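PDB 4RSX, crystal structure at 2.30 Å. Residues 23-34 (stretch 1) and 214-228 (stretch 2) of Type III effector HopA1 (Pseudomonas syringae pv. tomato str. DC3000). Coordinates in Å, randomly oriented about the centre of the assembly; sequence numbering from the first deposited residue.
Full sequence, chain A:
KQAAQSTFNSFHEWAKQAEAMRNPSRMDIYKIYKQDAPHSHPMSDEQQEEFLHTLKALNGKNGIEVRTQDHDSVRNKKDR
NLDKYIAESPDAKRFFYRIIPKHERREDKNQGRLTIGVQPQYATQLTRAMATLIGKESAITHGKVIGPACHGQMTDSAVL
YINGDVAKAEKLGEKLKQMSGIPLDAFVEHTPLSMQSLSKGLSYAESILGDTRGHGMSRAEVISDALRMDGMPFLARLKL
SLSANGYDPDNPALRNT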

# COMPACT_ATOMS: atom_id res chain seq x y z
N ASN A 23 21.16 3.82 19.35
CA ASN A 23 21.33 2.49 18.76
C ASN A 23 20.04 1.88 18.22
O ASN A 23 19.67 0.77 18.61
N PRO A 24 19.35 2.59 17.31
CA PRO A 24 18.02 2.15 16.85
C PRO A 24 18.07 0.86 16.03
O PRO A 24 18.97 0.68 15.20
N SER A 25 17.12 -0.04 16.27
CA SER A 25 17.02 -1.28 15.49
C SER A 25 16.28 -0.99 14.19
O SER A 25 15.71 0.09 14.02
N ARG A 26 16.26 -1.97 13.28
CA ARG A 26 15.48 -1.82 12.06
C ARG A 26 14.01 -1.66 12.41
O ARG A 26 13.30 -0.86 11.79
N MET A 27 13.57 -2.41 13.43
CA MET A 27 12.19 -2.32 13.92
C MET A 27 11.85 -0.95 14.52
O MET A 27 10.75 -0.43 14.31
N ASP A 28 12.80 -0.37 15.27
CA ASP A 28 12.61 0.97 15.81
C ASP A 28 12.34 1.94 14.67
O ASP A 28 11.35 2.69 14.67
N ILE A 29 13.24 1.91 13.68
CA ILE A 29 13.13 2.78 12.52
C ILE A 29 11.78 2.57 11.85
O ILE A 29 11.10 3.53 11.49
N TYR A 30 11.38 1.31 11.73
CA TYR A 30 10.11 0.94 11.11
C TYR A 30 8.87 1.46 11.88
O TYR A 30 7.86 1.85 11.26
N LYS A 31 8.94 1.45 13.21
CA LYS A 31 7.79 1.89 14.01
C LYS A 31 7.46 3.36 13.80
O LYS A 31 6.30 3.75 13.91
N ILE A 32 8.48 4.17 13.49
CA ILE A 32 8.24 5.58 13.14
C ILE A 32 7.33 5.70 11.91
O ILE A 32 6.43 6.55 11.88
N TYR A 33 7.57 4.87 10.90
CA TYR A 33 6.71 4.79 9.72
C TYR A 33 5.30 4.31 10.07
O TYR A 33 4.32 4.83 9.53
N LYS A 34 5.21 3.30 10.93
CA LYS A 34 3.91 2.76 11.35
C LYS A 34 3.13 3.79 12.17
O LYS A 34 1.93 3.95 11.98
N GLY A 214 7.55 -5.21 2.09
CA GLY A 214 6.66 -4.07 2.25
C GLY A 214 7.40 -2.72 2.23
O GLY A 214 8.56 -2.63 2.63
N HIS A 215 6.71 -1.68 1.77
CA HIS A 215 7.36 -0.40 1.52
C HIS A 215 8.03 0.21 2.76
O HIS A 215 9.18 0.69 2.68
N GLY A 216 7.32 0.20 3.89
CA GLY A 216 7.86 0.70 5.15
C GLY A 216 9.13 0.01 5.63
O GLY A 216 10.10 0.68 6.02
N MET A 217 9.15 -1.32 5.60
CA MET A 217 10.31 -2.04 6.12
C MET A 217 11.50 -1.91 5.17
O MET A 217 12.65 -1.82 5.62
N SER A 218 11.23 -1.88 3.87
CA SER A 218 12.32 -1.76 2.90
C SER A 218 13.02 -0.41 3.03
O SER A 218 14.26 -0.34 3.01
N ARG A 219 12.25 0.67 3.16
CA ARG A 219 12.87 1.98 3.27
C ARG A 219 13.47 2.16 4.66
O ARG A 219 14.45 2.88 4.82
N ALA A 220 12.88 1.50 5.67
CA ALA A 220 13.44 1.55 7.02
C ALA A 220 14.87 1.02 6.97
O ALA A 220 15.78 1.55 7.63
N GLU A 221 15.06 -0.02 6.16
CA GLU A 221 16.34 -0.71 6.13
C GLU A 221 17.40 0.06 5.34
O GLU A 221 18.59 -0.01 5.65
N VAL A 222 16.96 0.84 4.35
CA VAL A 222 17.84 1.79 3.69
C VAL A 222 18.42 2.77 4.74
O VAL A 222 19.62 3.09 4.72
N ILE A 223 17.56 3.23 5.64
CA ILE A 223 17.97 4.17 6.68
C ILE A 223 18.99 3.54 7.64
O ILE A 223 19.99 4.17 7.99
N SER A 224 18.73 2.30 8.06
CA SER A 224 19.67 1.56 8.90
C SER A 224 21.05 1.53 8.27
O SER A 224 22.05 1.77 8.94
N ASP A 225 21.09 1.20 6.99
CA ASP A 225 22.35 1.16 6.27
C ASP A 225 23.06 2.50 6.32
O ASP A 225 24.24 2.57 6.65
N ALA A 226 22.34 3.57 5.98
CA ALA A 226 22.92 4.92 6.00
C ALA A 226 23.53 5.22 7.38
O ALA A 226 24.63 5.76 7.46
N LEU A 227 22.82 4.84 8.44
CA LEU A 227 23.30 5.05 9.81
C LEU A 227 24.58 4.27 10.10
O LEU A 227 25.39 4.68 10.93
N ARG A 228 24.76 3.15 9.40
CA ARG A 228 25.90 2.26 9.64
C ARG A 228 27.13 2.75 8.87
O ARG A 228 28.26 2.46 9.26

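Two helices, 26-34 and 215-228, cross with their N-to-C directions 130° apart and their axes 8.7 Å apart at closest approach. Small residues on the second helix, Ala220 and Gly216, lie where the backbones come close, with Tyr30 CA 5.3 Å from Ala220 CA, while larger side chains from the first helix fill the space around them.

Ile29 is a knob: its side chain sits among Ala220, Ile223, Ser224 and Leu227. Its CA-to-CB bond points toward the second helix, with chi1 m and chi2 t, an extended form common for isoleucine in helices. Ile29 CG2 meets Ala220 CB at 3.8 Å, and Ile29 CD1 lies 3.1 Å from Ser224 OG. Ile223 and Leu227 are both m, t, and the CD1 of each lies 4.0 Å from an Ile29 methyl, Ile223 CD1 from Ile29 CG2 and Leu227 CD1 from Ile29 CD1; Ile29 CD1 is also 4.2 Å from Ile223 CG2, so both branches touch Ile223. Leu227 CD1 also lies 4.0 Å from Pro24 CG, which carries the apolar contact into the loop before the first helix. Ser224, chi1 m, points toward the first helix, yet its hydroxyl has a partner at home: Ser224 OG gives a weak hydrogen bond to Ala220 O, 3.4 Å away, one turn back.

At Gly216 the rule is steric. A CB there would point toward the first helix and stand 2.7 Å from Tyr33 CD2 and 3.0 Å from Tyr30 CE1, a clash with both rings. Without it, Gly216 CA sits almost squarely over the Tyr33 ring, 3.6 Å from the centroid of Tyr33 CG, CD1, CD2, CE1, CE2 and CZ, in a CH-pi contact. Tyr33 and Tyr30 both take chi1 t. Tyr33 OH extends to the edge of the His215 ring, 3.5 Å from His215 CD2; His215, also chi1 t, starts sideways but brings its ring nearer, and its NE2 is hydrogen-bonded elsewhere in the structure.

Tyr30 leaves its helix sideways and presents its ring edge to Gly216, with Tyr30 CD1 3.7 Å from Gly216 C, and one face to Met217. Met217 begins sideways too, but chi1 t followed by p at chi2 and chi3 brings its end nearer the first helix, placing Met217 CE 3.5 Å from Tyr30 CD2 and over the ring face in a CH-pi contact. Met27 repeats the t, p, p pattern: its CA-to-CB bond points away, yet the bent chain brings Met27 CE within 3.7 Å of Met217 CE.

Arg26 adds a polar contact at the exposed margin, where Met27 is apolar. Arg26 points toward the second helix and runs m, t, m through chi3, so its aliphatic part passes Ser224, with Arg26 CG 3.2 Å from Ser224 OG, before Arg26 NH1 donates to Glu221 OE1 at 2.9 Å, a hydrogen bond within a salt bridge. Glu221, m and t, starts sideways and extends its carboxylate to meet the guanidinium at its edge. Ser25, chi1 p, points away and instead caps the first helix, Ser25 OG accepting from Asp28 N at 2.8 Å.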

# COMPACT_ATOMS: atom_id res chain seq x y z
CB ASN A 23 22.00 1.55 19.77
CG ASN A 23 23.40 2.01 20.16
OD1 ASN A 23 24.05 2.76 19.42
ND2 ASN A 23 23.87 1.55 21.31
CB PRO A 24 17.56 3.32 15.98
CG PRO A 24 18.82 3.93 15.46
CD PRO A 24 19.85 3.75 16.54
CB SER A 25 16.26 -2.34 16.27
OG SER A 25 14.87 -2.05 16.27
CB ARG A 26 15.70 -3.01 11.10
CG ARG A 26 17.06 -2.98 10.39
CD ARG A 26 17.34 -4.28 9.62
NE ARG A 26 17.45 -5.41 10.53
CZ ARG A 26 16.52 -6.35 10.71
NH1 ARG A 26 15.39 -6.34 10.00
NH2 ARG A 26 16.72 -7.32 11.58
CB MET A 27 11.92 -3.43 14.94
CG MET A 27 10.45 -3.62 15.28
SD MET A 27 9.47 -4.08 13.83
CE MET A 27 10.37 -5.50 13.24
CB ASP A 28 13.85 1.43 16.57
CG ASP A 28 14.03 0.73 17.88
OD1 ASP A 28 13.01 0.34 18.49
OD2 ASP A 28 15.20 0.56 18.30
CB ILE A 29 14.29 2.54 11.55
CG1 ILE A 29 15.61 2.87 12.25
CG2 ILE A 29 14.10 3.34 10.26
CD1 ILE A 29 16.84 2.42 11.50
CB TYR A 30 10.06 -0.58 10.96
CG TYR A 30 8.77 -1.11 10.40
CD1 TYR A 30 8.33 -0.72 9.14
CD2 TYR A 30 7.99 -2.01 11.13
CE1 TYR A 30 7.14 -1.21 8.62
CE2 TYR A 30 6.80 -2.51 10.62
CZ TYR A 30 6.38 -2.11 9.36
OH TYR A 30 5.19 -2.59 8.85
CB LYS A 31 8.00 1.58 15.50
CG LYS A 31 7.82 0.09 15.85
CD LYS A 31 8.07 -0.16 17.35
CE LYS A 31 7.97 -1.65 17.69
NZ LYS A 31 8.63 -1.98 18.99
CB ILE A 32 9.55 6.35 12.89
CG1 ILE A 32 10.47 6.25 14.12
CG2 ILE A 32 9.25 7.80 12.57
CD1 ILE A 32 11.90 6.66 13.83
CB TYR A 33 7.32 3.82 8.69
CG TYR A 33 6.47 3.58 7.47
CD1 TYR A 33 6.67 4.32 6.32
CD2 TYR A 33 5.48 2.60 7.45
CE1 TYR A 33 5.92 4.11 5.20
CE2 TYR A 33 4.71 2.39 6.33
CZ TYR A 33 4.95 3.15 5.20
OH TYR A 33 4.20 2.96 4.07
CB LYS A 34 4.09 1.48 12.17
CG LYS A 34 4.22 0.21 11.35
CD LYS A 34 2.92 -0.61 11.36
CE LYS A 34 2.73 -1.40 12.66
NZ LYS A 34 1.48 -2.24 12.65
CB HIS A 215 6.36 0.59 0.92
CG HIS A 215 6.89 1.98 0.83
ND1 HIS A 215 7.66 2.42 -0.23
CD2 HIS A 215 6.78 3.03 1.68
CE1 HIS A 215 7.99 3.68 -0.03
NE2 HIS A 215 7.47 4.08 1.12
CB MET A 217 9.99 -3.52 6.41
CG MET A 217 11.12 -4.29 7.12
SD MET A 217 11.72 -3.56 8.69
CE MET A 217 10.44 -4.11 9.82
CB SER A 218 11.85 -2.01 1.46
OG SER A 218 11.11 -0.92 0.96
CB ARG A 219 11.87 3.11 2.96
CG ARG A 219 11.14 2.99 1.62
CD ARG A 219 12.07 2.55 0.51
NE ARG A 219 11.59 2.95 -0.80
CZ ARG A 219 10.99 2.15 -1.68
NH1 ARG A 219 10.60 2.64 -2.85
NH2 ARG A 219 10.77 0.88 -1.40
CB ALA A 220 12.60 0.71 8.00
CB GLU A 221 16.16 -2.18 5.68
CG GLU A 221 15.52 -3.01 6.83
CD GLU A 221 15.06 -4.41 6.43
OE1 GLU A 221 14.83 -5.25 7.34
OE2 GLU A 221 14.92 -4.68 5.21
CB VAL A 222 17.08 2.59 2.59
CG1 VAL A 222 17.92 3.75 2.08
CG2 VAL A 222 16.69 1.67 1.44
CB ILE A 223 16.76 4.70 7.48
CG1 ILE A 223 15.87 5.58 6.60
CG2 ILE A 223 17.22 5.50 8.70
CD1 ILE A 223 14.53 5.91 7.24
CB SER A 224 19.21 0.12 9.11
OG SER A 224 17.98 0.08 9.80
CB ASP A 225 22.14 0.72 4.82
CG ASP A 225 21.76 -0.74 4.69
OD1 ASP A 225 22.01 -1.51 5.65
OD2 ASP A 225 21.23 -1.11 3.62
CB ALA A 226 21.87 5.97 5.64
CB LEU A 227 22.21 4.65 10.82
CG LEU A 227 21.00 5.56 10.85
CD1 LEU A 227 19.88 5.00 11.73
CD2 LEU A 227 21.42 6.96 11.30
CB ARG A 228 25.54 0.82 9.25
CG ARG A 228 26.66 -0.21 9.43
CD ARG A 228 26.28 -1.57 8.82
NE ARG A 228 24.93 -1.97 9.21
CZ ARG A 228 23.98 -2.35 8.35
NH1 ARG A 228 24.22 -2.40 7.04
NH2 ARG A 228 22.77 -2.68 8.82